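Local coordinates for protein sulfoquinovosidase (Escherichia coli, PDB 5AEG) that hydrolyses sulfoquinovosyl diacylglycerides and simple sulfoquinovosides to release sulfoquinovose, which the bacterium then degrades as a source of carbon and sulfur, at residues 30-35 and 68-73; 38-43 and 118-123; 78-83 and 92-97; 104-109 and 221-226. One frame throughout, in Å; residues are numbered along the deposited sequence.

Interaction 1 of 4, residues 30-35 and 68-73; sequences LTHSKD and TDAIVS
At the surface of the N-terminal galactose mutarotase-like β-sandwich domain, H32 and K34, at and just past the end of strand 27-32, reach T68 and D69 by side chain rather than by a β ladder. With CG anti to the backbone N (chi1 174°), the H32 ring is carried toward 68-73, where NE2 donates to T68 O at 3.0 Å. That bond is bent, 140° at the hydrogen, with the donor 62° above the carbonyl plane. A70 CB lies 4.1 Å from the same H32 NE2. The K34 chain bends at chi2 and chi4, and NZ makes a salt bridge with D69 OD1 at 2.8 Å, on the syn side of the carboxylate. T68 OG1 donates to D69 OD1 as well, at 3.1 Å and from above the carboxylate plane; two donors on one oxygen would limit rotation of the carboxylate. F83 meets the H32 ring edge-to-face, and D69 pairs through its backbone with S84. The contact thus joins the small sheet of strands 9-12, 20-24 and 27-32 to strand 56-74, beside strand 79-85.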
loop_
_atom_site.group_PDB
_atom_site.type_symbol
_atom_site.label_atom_id
_atom_site.label_comp_id
_atom_site.label_asym_id
_atom_site.label_seq_id
_atom_site.Cartn_x
_atom_site.Cartn_y
_atom_site.Cartn_z
ATOM N N LEU A 30 -16.475 -17.810 -17.013
ATOM C CA LEU A 30 -16.044 -17.802 -18.432
ATOM C C LEU A 30 -17.187 -18.158 -19.366
ATOM O O LEU A 30 -17.999 -19.054 -19.034
ATOM C CB LEU A 30 -14.960 -18.846 -18.661
ATOM C CG LEU A 30 -13.714 -18.856 -17.820
ATOM C CD1 LEU A 30 -12.858 -20.090 -18.086
ATOM C CD2 LEU A 30 -12.884 -17.605 -18.124
ATOM N N THR A 31 -17.314 -17.431 -20.470
ATOM C CA THR A 31 -18.147 -17.835 -21.603
ATOM C C THR A 31 -17.304 -17.641 -22.842
ATOM O O THR A 31 -16.543 -16.699 -22.919
ATOM C CB THR A 31 -19.315 -16.931 -21.851
ATOM O OG1 THR A 31 -18.796 -15.624 -22.035
ATOM C CG2 THR A 31 -20.164 -16.908 -20.685
ATOM N N HIS A 32 -17.448 -18.547 -23.792
ATOM C CA HIS A 32 -16.612 -18.614 -25.003
ATOM C C HIS A 32 -17.459 -19.152 -26.133
ATOM O O HIS A 32 -18.085 -20.195 -25.973
ATOM C CB HIS A 32 -15.476 -19.610 -24.821
ATOM C CG HIS A 32 -14.663 -19.830 -26.056
ATOM N ND1 HIS A 32 -13.603 -19.015 -26.405
ATOM C CD2 HIS A 32 -14.725 -20.779 -27.020
ATOM C CE1 HIS A 32 -13.062 -19.432 -27.539
ATOM N NE2 HIS A 32 -13.715 -20.507 -27.929
ATOM N N SER A 33 -17.456 -18.493 -27.262
ATOM C CA SER A 33 -17.849 -19.154 -28.500
ATOM C C SER A 33 -16.900 -18.705 -29.578
ATOM O O SER A 33 -16.040 -17.792 -29.347
ATOM C CB SER A 33 -19.256 -18.731 -28.876
ATOM O OG SER A 33 -19.268 -17.330 -29.117
ATOM N N LYS A 34 -17.049 -19.323 -30.752
ATOM C CA LYS A 34 -16.273 -18.944 -31.945
ATOM C C LYS A 34 -16.468 -17.503 -32.214
ATOM O O LYS A 34 -15.524 -16.805 -32.474
ATOM C CB LYS A 34 -16.667 -19.749 -33.201
ATOM C CG LYS A 34 -15.628 -20.770 -33.651
ATOM C CD LYS A 34 -15.443 -20.750 -35.181
ATOM C CE LYS A 34 -14.710 -21.984 -35.716
ATOM N NZ LYS A 34 -13.446 -21.739 -36.487
ATOM N N ASP A 35 -17.682 -17.012 -32.029
ATOM C CA ASP A 35 -18.027 -15.572 -32.255
ATOM C C ASP A 35 -17.663 -14.622 -31.140
ATOM O O ASP A 35 -17.484 -13.432 -31.417
ATOM C CB ASP A 35 -19.541 -15.405 -32.434
ATOM C CG ASP A 35 -20.103 -16.386 -33.432
ATOM O OD1 ASP A 35 -20.009 -16.074 -34.644
ATOM O OD2 ASP A 35 -20.565 -17.480 -32.998
ATOM N N THR A 68 -10.276 -18.800 -31.287
ATOM C CA THR A 68 -11.698 -19.004 -31.451
ATOM C C THR A 68 -12.115 -20.487 -31.255
ATOM O O THR A 68 -13.265 -20.788 -30.847
ATOM C CB THR A 68 -12.112 -18.577 -32.831
ATOM O OG1 THR A 68 -11.310 -19.279 -33.786
ATOM C CG2 THR A 68 -11.945 -17.051 -33.030
ATOM N N ASP A 69 -11.193 -21.415 -31.489
ATOM C CA ASP A 69 -11.551 -22.844 -31.454
ATOM C C ASP A 69 -11.175 -23.467 -30.151
ATOM O O ASP A 69 -10.087 -23.216 -29.597
ATOM C CB ASP A 69 -10.801 -23.627 -32.559
ATOM C CG ASP A 69 -10.985 -23.045 -33.938
ATOM O OD1 ASP A 69 -11.961 -22.287 -34.149
ATOM O OD2 ASP A 69 -10.113 -23.282 -34.813
ATOM N N ALA A 70 -12.062 -24.304 -29.606
ATOM C CA ALA A 70 -11.773 -24.991 -28.368
ATOM C C ALA A 70 -12.200 -26.467 -28.421
ATOM O O ALA A 70 -13.305 -26.752 -28.836
ATOM C CB ALA A 70 -12.509 -24.327 -27.227
ATOM N N ILE A 71 -11.327 -27.344 -27.934
ATOM C CA ILE A 71 -11.661 -28.754 -27.684
ATOM C C ILE A 71 -11.446 -29.051 -26.218
ATOM O O ILE A 71 -10.360 -28.811 -25.651
ATOM C CB ILE A 71 -10.759 -29.694 -28.475
ATOM C CG1 ILE A 71 -10.921 -29.443 -29.965
ATOM C CG2 ILE A 71 -11.095 -31.174 -28.158
ATOM C CD1 ILE A 71 -9.905 -30.212 -30.813
ATOM N N VAL A 72 -12.482 -29.610 -25.625
ATOM C CA VAL A 72 -12.511 -29.918 -24.198
ATOM C C VAL A 72 -12.324 -31.393 -23.945
ATOM O O VAL A 72 -12.985 -32.196 -24.583
ATOM C CB VAL A 72 -13.876 -29.524 -23.620
ATOM C CG1 VAL A 72 -13.908 -29.757 -22.108
ATOM C CG2 VAL A 72 -14.181 -28.067 -23.961
ATOM N N SER A 73 -11.400 -31.753 -23.075
ATOM C CA SER A 73 -11.402 -33.046 -22.427
ATOM C C SER A 73 -11.653 -32.969 -20.896
ATOM O O SER A 73 -11.292 -31.954 -20.231
ATOM C CB SER A 73 -10.071 -33.712 -22.664
ATOM O OG SER A 73 -8.994 -32.846 -22.362
#

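Interaction 2 of 4, residues 38-43 and 118-123; sequences CLWIGS and WLRLAA
W40 and W118 form an antiparallel hydrogen-bonded pair where strands 39-49 and 116-122 run as neighbours in the galactose mutarotase-like β-sandwich: W40 N donates to W118 O at 2.9 Å, and W118 N to W40 O at 2.8 Å. A third backbone bond, R120 N to C38 O at 2.9 Å, follows beyond the non-hydrogen-bonded pair L39 and L119. Apolar contact is made on the tryptophan face, where W40 CB meets W118 CE3 at 3.8 Å. The third kind is a contact of flat groups: W40 CH2 sits over the centre of one face of the R120 guanidinium, 3.5 Å from R120 CZ, with the two planes 42° apart. R120 NE also forms a salt bridge with E214, and the group meets Y212 as a cation-pi pair. An alanine in place of R120 would probably leave E214 without its charge mate and open a gap beside the six-membered ring of W40. L39 and L119 line one face of this strand pair, while the other combines indoles with cations, K64 making cation-pi pairs with both tryptophans.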
loop_
_atom_site.group_PDB
_atom_site.type_symbol
_atom_site.label_atom_id
_atom_site.label_comp_id
_atom_site.label_asym_id
_atom_site.label_seq_id
_atom_site.Cartn_x
_atom_site.Cartn_y
_atom_site.Cartn_z
ATOM N N CYS A 38 -13.021 -15.919 -25.390
ATOM C CA CYS A 38 -12.610 -15.484 -24.111
ATOM C C CYS A 38 -11.116 -15.322 -24.092
ATOM O O CYS A 38 -10.582 -14.723 -23.125
ATOM C CB CYS A 38 -13.022 -16.478 -23.050
ATOM S SG CYS A 38 -12.165 -18.047 -22.884
ATOM N N LEU A 39 -10.419 -15.791 -25.150
ATOM C CA LEU A 39 -8.933 -15.807 -25.092
ATOM C C LEU A 39 -8.258 -15.377 -26.344
ATOM O O LEU A 39 -8.675 -15.759 -27.445
ATOM C CB LEU A 39 -8.433 -17.134 -24.622
ATOM C CG LEU A 39 -6.961 -17.454 -24.587
ATOM C CD1 LEU A 39 -6.213 -16.665 -23.490
ATOM C CD2 LEU A 39 -6.722 -18.906 -24.329
ATOM N N TRP A 40 -7.293 -14.431 -26.185
ATOM C CA TRP A 40 -6.397 -14.014 -27.234
ATOM C C TRP A 40 -4.963 -14.214 -26.733
ATOM O O TRP A 40 -4.665 -14.048 -25.545
ATOM C CB TRP A 40 -6.564 -12.511 -27.619
ATOM C CG TRP A 40 -7.814 -12.035 -28.231
ATOM C CD1 TRP A 40 -7.944 -11.562 -29.460
ATOM C CD2 TRP A 40 -9.109 -11.933 -27.614
ATOM N NE1 TRP A 40 -9.220 -11.131 -29.693
ATOM C CE2 TRP A 40 -9.981 -11.396 -28.582
ATOM C CE3 TRP A 40 -9.612 -12.272 -26.358
ATOM C CZ2 TRP A 40 -11.339 -11.163 -28.342
ATOM C CZ3 TRP A 40 -10.952 -12.051 -26.087
ATOM C CH2 TRP A 40 -11.804 -11.461 -27.064
ATOM N N ILE A 41 -4.059 -14.634 -27.625
ATOM C CA ILE A 41 -2.651 -14.683 -27.339
ATOM C C ILE A 41 -1.858 -13.968 -28.453
ATOM O O ILE A 41 -2.340 -13.720 -29.536
ATOM C CB ILE A 41 -2.126 -16.099 -27.081
ATOM C CG1 ILE A 41 -2.100 -16.976 -28.365
ATOM C CG2 ILE A 41 -3.039 -16.798 -26.095
ATOM C CD1 ILE A 41 -1.321 -18.292 -28.176
ATOM N N GLY A 42 -0.606 -13.706 -28.176
ATOM C CA GLY A 42 0.208 -13.040 -29.161
ATOM C C GLY A 42 1.564 -12.714 -28.609
ATOM O O GLY A 42 2.081 -13.395 -27.758
ATOM N N SER A 43 2.121 -11.615 -29.068
ATOM C CA SER A 43 3.427 -11.258 -28.633
ATOM C C SER A 43 3.679 -9.755 -28.732
ATOM O O SER A 43 3.039 -9.016 -29.471
ATOM C CB SER A 43 4.546 -11.969 -29.422
ATOM O OG SER A 43 4.512 -11.481 -30.771
ATOM N N TRP A 118 -4.511 -12.226 -23.374
ATOM C CA TRP A 118 -5.695 -11.447 -22.962
ATOM C C TRP A 118 -6.798 -12.417 -22.635
ATOM O O TRP A 118 -7.169 -13.238 -23.504
ATOM C CB TRP A 118 -6.181 -10.520 -24.041
ATOM C CG TRP A 118 -5.246 -9.490 -24.561
ATOM C CD1 TRP A 118 -5.315 -8.108 -24.294
ATOM C CD2 TRP A 118 -4.112 -9.664 -25.442
ATOM N NE1 TRP A 118 -4.296 -7.470 -24.938
ATOM C CE2 TRP A 118 -3.554 -8.370 -25.666
ATOM C CE3 TRP A 118 -3.544 -10.751 -26.089
ATOM C CZ2 TRP A 118 -2.486 -8.156 -26.512
ATOM C CZ3 TRP A 118 -2.471 -10.546 -26.895
ATOM C CH2 TRP A 118 -1.945 -9.244 -27.117
ATOM N N LEU A 119 -7.326 -12.384 -21.398
ATOM C CA LEU A 119 -8.372 -13.268 -20.982
ATOM C C LEU A 119 -9.534 -12.473 -20.491
ATOM O O LEU A 119 -9.335 -11.591 -19.651
ATOM C CB LEU A 119 -7.843 -14.159 -19.878
ATOM C CG LEU A 119 -8.861 -15.093 -19.195
ATOM C CD1 LEU A 119 -9.257 -16.279 -20.102
ATOM C CD2 LEU A 119 -8.274 -15.654 -17.907
ATOM N N ARG A 120 -10.737 -12.760 -21.012
ATOM C CA ARG A 120 -11.980 -12.153 -20.539
ATOM C C ARG A 120 -12.728 -13.049 -19.554
ATOM O O ARG A 120 -13.003 -14.264 -19.769
ATOM C CB ARG A 120 -12.913 -11.654 -21.671
ATOM C CG ARG A 120 -12.263 -10.764 -22.688
ATOM C CD ARG A 120 -13.208 -10.252 -23.727
ATOM N NE ARG A 120 -12.564 -9.210 -24.491
ATOM C CZ ARG A 120 -13.167 -8.587 -25.502
ATOM N NH1 ARG A 120 -14.378 -8.931 -25.872
ATOM N NH2 ARG A 120 -12.561 -7.636 -26.156
ATOM N N LEU A 121 -13.076 -12.427 -18.443
ATOM C CA LEU A 121 -13.936 -12.954 -17.464
ATOM C C LEU A 121 -15.331 -12.376 -17.603
ATOM O O LEU A 121 -15.534 -11.192 -17.825
ATOM C CB LEU A 121 -13.413 -12.685 -16.030
ATOM C CG LEU A 121 -11.973 -13.096 -15.737
ATOM C CD1 LEU A 121 -11.663 -12.743 -14.286
ATOM C CD2 LEU A 121 -11.756 -14.565 -15.953
ATOM N N ALA A 122 -16.352 -13.225 -17.500
ATOM C CA ALA A 122 -17.698 -12.745 -17.651
ATOM C C ALA A 122 -17.973 -11.745 -16.427
ATOM O O ALA A 122 -17.464 -11.965 -15.346
ATOM C CB ALA A 122 -18.678 -13.905 -17.588
ATOM N N ALA A 123 -18.787 -10.758 -16.663
ATOM C CA ALA A 123 -19.271 -9.874 -15.636
ATOM C C ALA A 123 -20.652 -9.369 -15.874
ATOM O O ALA A 123 -21.140 -9.460 -16.981
ATOM C CB ALA A 123 -18.327 -8.658 -15.570
#

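Interaction 3 of 4, residues 78-83 and 92-97; sequences GWLIHF and TLNISA
W79 O accepts a hydrogen bond from I95 N at 2.8 Å, nearly along the C=O axis, and also receives a weaker CA-H...O contact from N94 CA at 3.5 Å. W79 N returns a bond to I95 O, and two residues on, I81 and L93 make the same reciprocal pair, with I81 N to L93 O at 2.8 Å. These rungs zip up the β hairpin of strands 79-85 and 89-97. On one face sit W79, I81, L93 and I95. I81 CD1 touches I95 CD1 at 3.9 Å, and the F83 ring has I81 CG2 over one face, offset toward the rim, and L93 CB at its edge, 3.8 Å from F83 CE2. F11 stacks on W79, and L9 packs against both W79 and I95. On the other face L80 chi2 (64°) turns CD1 to within 3.3 Å of N94 OD1. An alanine in place of N94 would probably open a gap beside L80 CD1 and leave the L80 side chain freer to move. G78 CA comes 3.3 Å from I95 O, a place where a CB would collide with that oxygen, which is consistent with glycine at this position. The hairpin thus packs aliphatic and aromatic groups toward strands 9-12 and 20-24, while the opposite face is mixed, H82, T92 and N94 alongside L80.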
loop_
_atom_site.group_PDB
_atom_site.type_symbol
_atom_site.label_atom_id
_atom_site.label_comp_id
_atom_site.label_asym_id
_atom_site.label_seq_id
_atom_site.Cartn_x
_atom_site.Cartn_y
_atom_site.Cartn_z
ATOM N N GLY A 78 -10.123 -31.896 -13.266
ATOM C CA GLY A 78 -11.317 -31.195 -13.746
ATOM C C GLY A 78 -11.429 -31.243 -15.264
ATOM O O GLY A 78 -11.839 -32.288 -15.824
ATOM N N TRP A 79 -11.008 -30.158 -15.927
ATOM C CA TRP A 79 -11.127 -30.023 -17.367
ATOM C C TRP A 79 -9.898 -29.447 -17.983
ATOM O O TRP A 79 -9.217 -28.612 -17.392
ATOM C CB TRP A 79 -12.295 -29.148 -17.755
ATOM C CG TRP A 79 -13.632 -29.734 -17.525
ATOM C CD1 TRP A 79 -14.384 -30.484 -18.405
ATOM C CD2 TRP A 79 -14.404 -29.617 -16.338
ATOM N NE1 TRP A 79 -15.586 -30.808 -17.834
ATOM C CE2 TRP A 79 -15.623 -30.301 -16.562
ATOM C CE3 TRP A 79 -14.188 -29.000 -15.104
ATOM C CZ2 TRP A 79 -16.624 -30.372 -15.605
ATOM C CZ3 TRP A 79 -15.186 -29.078 -14.142
ATOM C CH2 TRP A 79 -16.398 -29.761 -14.405
ATOM N N LEU A 80 -9.658 -29.845 -19.219
ATOM C CA LEU A 80 -8.560 -29.330 -20.042
ATOM C C LEU A 80 -9.138 -28.807 -21.333
ATOM O O LEU A 80 -9.768 -29.565 -22.074
ATOM C CB LEU A 80 -7.496 -30.388 -20.271
ATOM C CG LEU A 80 -6.314 -29.981 -21.178
ATOM C CD1 LEU A 80 -5.503 -28.855 -20.561
ATOM C CD2 LEU A 80 -5.427 -31.192 -21.420
ATOM N N ILE A 81 -9.019 -27.483 -21.557
ATOM C CA ILE A 81 -9.428 -26.838 -22.800
ATOM C C ILE A 81 -8.221 -26.553 -23.692
ATOM O O ILE A 81 -7.244 -25.893 -23.276
ATOM C CB ILE A 81 -10.239 -25.577 -22.540
ATOM C CG1 ILE A 81 -11.319 -25.906 -21.523
ATOM C CG2 ILE A 81 -10.831 -25.092 -23.807
ATOM C CD1 ILE A 81 -12.288 -24.800 -21.220
ATOM N N HIS A 82 -8.270 -27.141 -24.884
ATOM C CA HIS A 82 -7.313 -26.824 -25.945
ATOM C C HIS A 82 -7.845 -25.695 -26.772
ATOM O O HIS A 82 -8.813 -25.860 -27.514
ATOM C CB HIS A 82 -7.045 -28.012 -26.830
ATOM C CG HIS A 82 -6.379 -29.138 -26.136
ATOM N ND1 HIS A 82 -5.010 -29.298 -26.135
ATOM C CD2 HIS A 82 -6.891 -30.198 -25.459
ATOM C CE1 HIS A 82 -4.701 -30.387 -25.451
ATOM N NE2 HIS A 82 -5.825 -30.954 -25.039
ATOM N N PHE A 83 -7.238 -24.510 -26.649
ATOM C CA PHE A 83 -7.674 -23.401 -27.534
ATOM C C PHE A 83 -6.731 -23.314 -28.739
ATOM O O PHE A 83 -5.530 -23.509 -28.606
ATOM C CB PHE A 83 -7.596 -22.013 -26.800
ATOM C CG PHE A 83 -8.625 -21.818 -25.746
ATOM C CD1 PHE A 83 -9.834 -21.318 -26.044
ATOM C CD2 PHE A 83 -8.326 -22.108 -24.442
ATOM C CE1 PHE A 83 -10.793 -21.092 -25.077
ATOM C CE2 PHE A 83 -9.248 -21.858 -23.449
ATOM C CZ PHE A 83 -10.469 -21.389 -23.754
ATOM N N THR A 92 -3.301 -23.965 -23.824
ATOM C CA THR A 92 -4.125 -24.884 -22.989
ATOM C C THR A 92 -4.556 -24.192 -21.701
ATOM O O THR A 92 -3.794 -23.409 -21.120
ATOM C CB THR A 92 -3.396 -26.157 -22.566
ATOM O OG1 THR A 92 -2.243 -25.761 -21.907
ATOM C CG2 THR A 92 -2.965 -26.998 -23.780
ATOM N N LEU A 93 -5.779 -24.458 -21.292
ATOM C CA LEU A 93 -6.317 -23.959 -20.027
ATOM C C LEU A 93 -6.777 -25.137 -19.227
ATOM O O LEU A 93 -7.676 -25.880 -19.671
ATOM C CB LEU A 93 -7.489 -23.013 -20.291
ATOM C CG LEU A 93 -8.264 -22.564 -19.031
ATOM C CD1 LEU A 93 -7.336 -21.711 -18.160
ATOM C CD2 LEU A 93 -9.537 -21.859 -19.366
ATOM N N ASN A 94 -6.118 -25.386 -18.113
ATOM C CA ASN A 94 -6.547 -26.352 -17.162
ATOM C C ASN A 94 -7.434 -25.709 -16.096
ATOM O O ASN A 94 -7.065 -24.656 -15.506
ATOM C CB ASN A 94 -5.349 -27.018 -16.493
ATOM C CG ASN A 94 -5.524 -28.508 -16.427
ATOM O OD1 ASN A 94 -5.067 -29.199 -17.338
ATOM N ND2 ASN A 94 -6.279 -29.009 -15.420
ATOM N N ILE A 95 -8.541 -26.376 -15.810
ATOM C CA ILE A 95 -9.557 -25.941 -14.851
ATOM C C ILE A 95 -9.680 -27.041 -13.819
ATOM O O ILE A 95 -9.890 -28.261 -14.161
ATOM C CB ILE A 95 -10.888 -25.753 -15.514
ATOM C CG1 ILE A 95 -10.789 -24.735 -16.616
ATOM C CG2 ILE A 95 -12.012 -25.340 -14.521
ATOM C CD1 ILE A 95 -12.109 -24.553 -17.366
ATOM N N SER A 96 -9.507 -26.631 -12.562
ATOM C CA SER A 96 -9.477 -27.556 -11.432
ATOM C C SER A 96 -9.897 -26.846 -10.132
ATOM O O SER A 96 -10.028 -25.606 -10.127
ATOM C CB SER A 96 -8.150 -28.270 -11.345
ATOM O OG SER A 96 -7.081 -27.565 -10.736
ATOM N N ALA A 97 -10.302 -27.626 -9.133
ATOM C CA ALA A 97 -10.256 -27.213 -7.684
ATOM C C ALA A 97 -8.802 -27.359 -7.150
ATOM O O ALA A 97 -8.056 -28.257 -7.562
ATOM C CB ALA A 97 -11.234 -28.023 -6.843
#

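Interaction 4 of 4, residues 104-109 and 221-226; sequences LLELQN and KATLRF
R225 lies alongside L104, the two side chains pointing the same way. From R225 CB the chain sets CG anti to the carbonyl carbon (chi1 -81°), 3.9 Å from L104 CD1. CD and NE follow, with a bend at chi3 (-135°), and the guanidinium then presents one face to the same methyl: L104 CD1 is offset toward the rim, 3.6 Å from R225 NH1. At the tip NH2 forms a salt bridge with D198. L104 CD1 also meets T223 CG2 at 3.7 Å. The backbones form a regular antiparallel ladder in the galactose mutarotase-like β-sandwich, with reciprocal hydrogen bonds between L105 and L224 and between L107 and A222; L107 N to A222 O is the shortest, 2.7 Å. Toward the interior of the sandwich, L105 CD1 lies 4.0 Å from F226 CE1, and L224 and F226 touch L119 and L121 of strand 116-122. A water donates to L107 O at 2.9 Å and bonds weakly to T223 OG1. At the far end Q108 OE1 comes 3.3 Å from K221 CB, while Q108 NE2 donates to N109 O, in the plane of its amide, and to D220.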
loop_
_atom_site.group_PDB
_atom_site.type_symbol
_atom_site.label_atom_id
_atom_site.label_comp_id
_atom_site.label_asym_id
_atom_site.label_seq_id
_atom_site.Cartn_x
_atom_site.Cartn_y
_atom_site.Cartn_z
ATOM N N LEU A 104 -8.924 -23.073 -9.574
ATOM C CA LEU A 104 -7.571 -22.829 -10.178
ATOM C C LEU A 104 -7.646 -22.843 -11.715
ATOM O O LEU A 104 -8.149 -23.862 -12.289
ATOM C CB LEU A 104 -6.608 -23.888 -9.685
ATOM C CG LEU A 104 -5.158 -23.921 -10.143
ATOM C CD1 LEU A 104 -4.502 -22.623 -9.695
ATOM C CD2 LEU A 104 -4.385 -25.124 -9.578
ATOM N N LEU A 105 -7.298 -21.705 -12.404
ATOM C CA LEU A 105 -7.172 -21.664 -13.869
ATOM C C LEU A 105 -5.720 -21.566 -14.214
ATOM O O LEU A 105 -5.000 -20.683 -13.716
ATOM C CB LEU A 105 -7.933 -20.511 -14.519
ATOM C CG LEU A 105 -9.412 -20.327 -14.254
ATOM C CD1 LEU A 105 -9.927 -19.200 -15.179
ATOM C CD2 LEU A 105 -10.204 -21.600 -14.492
ATOM N N GLU A 106 -5.237 -22.485 -15.040
ATOM C CA GLU A 106 -3.820 -22.519 -15.384
ATOM C C GLU A 106 -3.705 -22.456 -16.898
ATOM O O GLU A 106 -4.047 -23.431 -17.600
ATOM C CB GLU A 106 -3.158 -23.794 -14.869
ATOM C CG GLU A 106 -2.975 -23.871 -13.376
ATOM C CD GLU A 106 -2.676 -25.301 -12.945
ATOM O OE1 GLU A 106 -3.540 -26.175 -13.173
ATOM O OE2 GLU A 106 -1.588 -25.543 -12.424
ATOM N N LEU A 107 -3.153 -21.348 -17.401
ATOM C CA LEU A 107 -3.078 -21.098 -18.827
ATOM C C LEU A 107 -1.640 -21.246 -19.255
ATOM O O LEU A 107 -0.742 -20.672 -18.635
ATOM C CB LEU A 107 -3.516 -19.689 -19.085
ATOM C CG LEU A 107 -4.566 -19.424 -20.080
ATOM C CD1 LEU A 107 -4.962 -17.941 -19.944
ATOM C CD2 LEU A 107 -4.029 -19.790 -21.448
ATOM N N GLN A 108 -1.392 -21.986 -20.344
ATOM C CA GLN A 108 -0.054 -22.060 -20.904
ATOM C C GLN A 108 -0.077 -21.943 -22.442
ATOM O O GLN A 108 -0.720 -22.742 -23.093
ATOM C CB GLN A 108 0.626 -23.344 -20.401
ATOM C CG GLN A 108 2.033 -23.634 -20.952
ATOM C CD GLN A 108 3.067 -22.543 -20.595
ATOM O OE1 GLN A 108 3.487 -22.409 -19.442
ATOM N NE2 GLN A 108 3.449 -21.717 -21.587
ATOM N N ASN A 109 0.584 -20.927 -23.006
ATOM C CA ASN A 109 0.594 -20.707 -24.426
ATOM C C ASN A 109 1.526 -21.801 -25.034
ATOM O O ASN A 109 2.437 -22.290 -24.347
ATOM C CB ASN A 109 1.094 -19.332 -24.808
ATOM C CG ASN A 109 0.094 -18.242 -24.488
ATOM O OD1 ASN A 109 -1.026 -18.523 -24.089
ATOM N ND2 ASN A 109 0.506 -16.967 -24.678
ATOM N N LYS A 221 2.303 -17.574 -19.812
ATOM C CA LYS A 221 1.525 -18.437 -18.964
ATOM C C LYS A 221 0.830 -17.589 -17.925
ATOM O O LYS A 221 1.251 -16.454 -17.647
ATOM C CB LYS A 221 2.438 -19.445 -18.287
ATOM C CG LYS A 221 3.365 -18.915 -17.180
ATOM C CD LYS A 221 4.569 -19.828 -16.879
ATOM C CE LYS A 221 4.847 -20.073 -15.395
ATOM N NZ LYS A 221 5.192 -18.894 -14.542
ATOM N N ALA A 222 -0.239 -18.117 -17.367
ATOM C CA ALA A 222 -0.931 -17.439 -16.261
ATOM C C ALA A 222 -1.575 -18.418 -15.331
ATOM O O ALA A 222 -2.134 -19.431 -15.779
ATOM C CB ALA A 222 -1.957 -16.532 -16.834
ATOM N N THR A 223 -1.565 -18.103 -14.045
ATOM C CA THR A 223 -2.280 -18.883 -13.053
ATOM C C THR A 223 -3.173 -17.955 -12.243
ATOM O O THR A 223 -2.638 -16.997 -11.627
ATOM C CB THR A 223 -1.291 -19.513 -12.100
ATOM O OG1 THR A 223 -0.428 -20.411 -12.845
ATOM C CG2 THR A 223 -2.030 -20.269 -11.038
ATOM N N LEU A 224 -4.468 -18.236 -12.251
ATOM C CA LEU A 224 -5.470 -17.436 -11.544
ATOM C C LEU A 224 -6.221 -18.323 -10.538
ATOM O O LEU A 224 -6.572 -19.455 -10.856
ATOM C CB LEU A 224 -6.507 -16.888 -12.521
ATOM C CG LEU A 224 -6.014 -16.114 -13.727
ATOM C CD1 LEU A 224 -5.644 -17.065 -14.885
ATOM C CD2 LEU A 224 -7.039 -15.074 -14.156
ATOM N N ARG A 225 -6.531 -17.794 -9.375
ATOM C CA ARG A 225 -7.267 -18.543 -8.345
ATOM C C ARG A 225 -8.435 -17.723 -7.929
ATOM O O ARG A 225 -8.316 -16.500 -7.819
ATOM C CB ARG A 225 -6.427 -18.704 -7.112
ATOM C CG ARG A 225 -5.405 -19.834 -7.155
ATOM C CD ARG A 225 -4.381 -19.592 -6.023
ATOM N NE ARG A 225 -3.043 -19.805 -6.514
ATOM C CZ ARG A 225 -2.543 -21.007 -6.710
ATOM N NH1 ARG A 225 -3.258 -22.069 -6.384
ATOM N NH2 ARG A 225 -1.342 -21.136 -7.211
ATOM N N PHE A 226 -9.567 -18.384 -7.665
ATOM C CA PHE A 226 -10.806 -17.704 -7.233
ATOM C C PHE A 226 -11.385 -18.413 -6.017
ATOM O O PHE A 226 -11.239 -19.690 -5.848
ATOM C CB PHE A 226 -11.893 -17.688 -8.280
ATOM C CG PHE A 226 -11.518 -17.135 -9.605
ATOM C CD1 PHE A 226 -10.636 -17.809 -10.435
ATOM C CD2 PHE A 226 -12.100 -15.964 -10.066
ATOM C CE1 PHE A 226 -10.342 -17.329 -11.668
ATOM C CE2 PHE A 226 -11.820 -15.476 -11.313
ATOM C CZ PHE A 226 -10.916 -16.169 -12.123
HETATM O O HOH W 1 -0.264 -21.706 -15.956
#

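Overall arrangement
From the N terminus, interaction 1 closes the first loop, bringing the end of strand 27-32 to strand 56-74. Interaction 2 opens within that loop, at residue 38, and closes far later at strand 116-122, so the two cross. Interaction 3 is a local hairpin lying wholly between the two segments of interaction 2. Interaction 4 starts from the next strand, 103-109, and closes only at 221-228, crossing interaction 2 and following 1 and 3 in series. Strands 56-74, 79-85, 89-97, 103-109 and 221-228 run side by side, linking interactions 1, 3 and 4. L39 and L119 of interaction 2 pack on L107 and L224 of interaction 4, joining the layers of the sandwich.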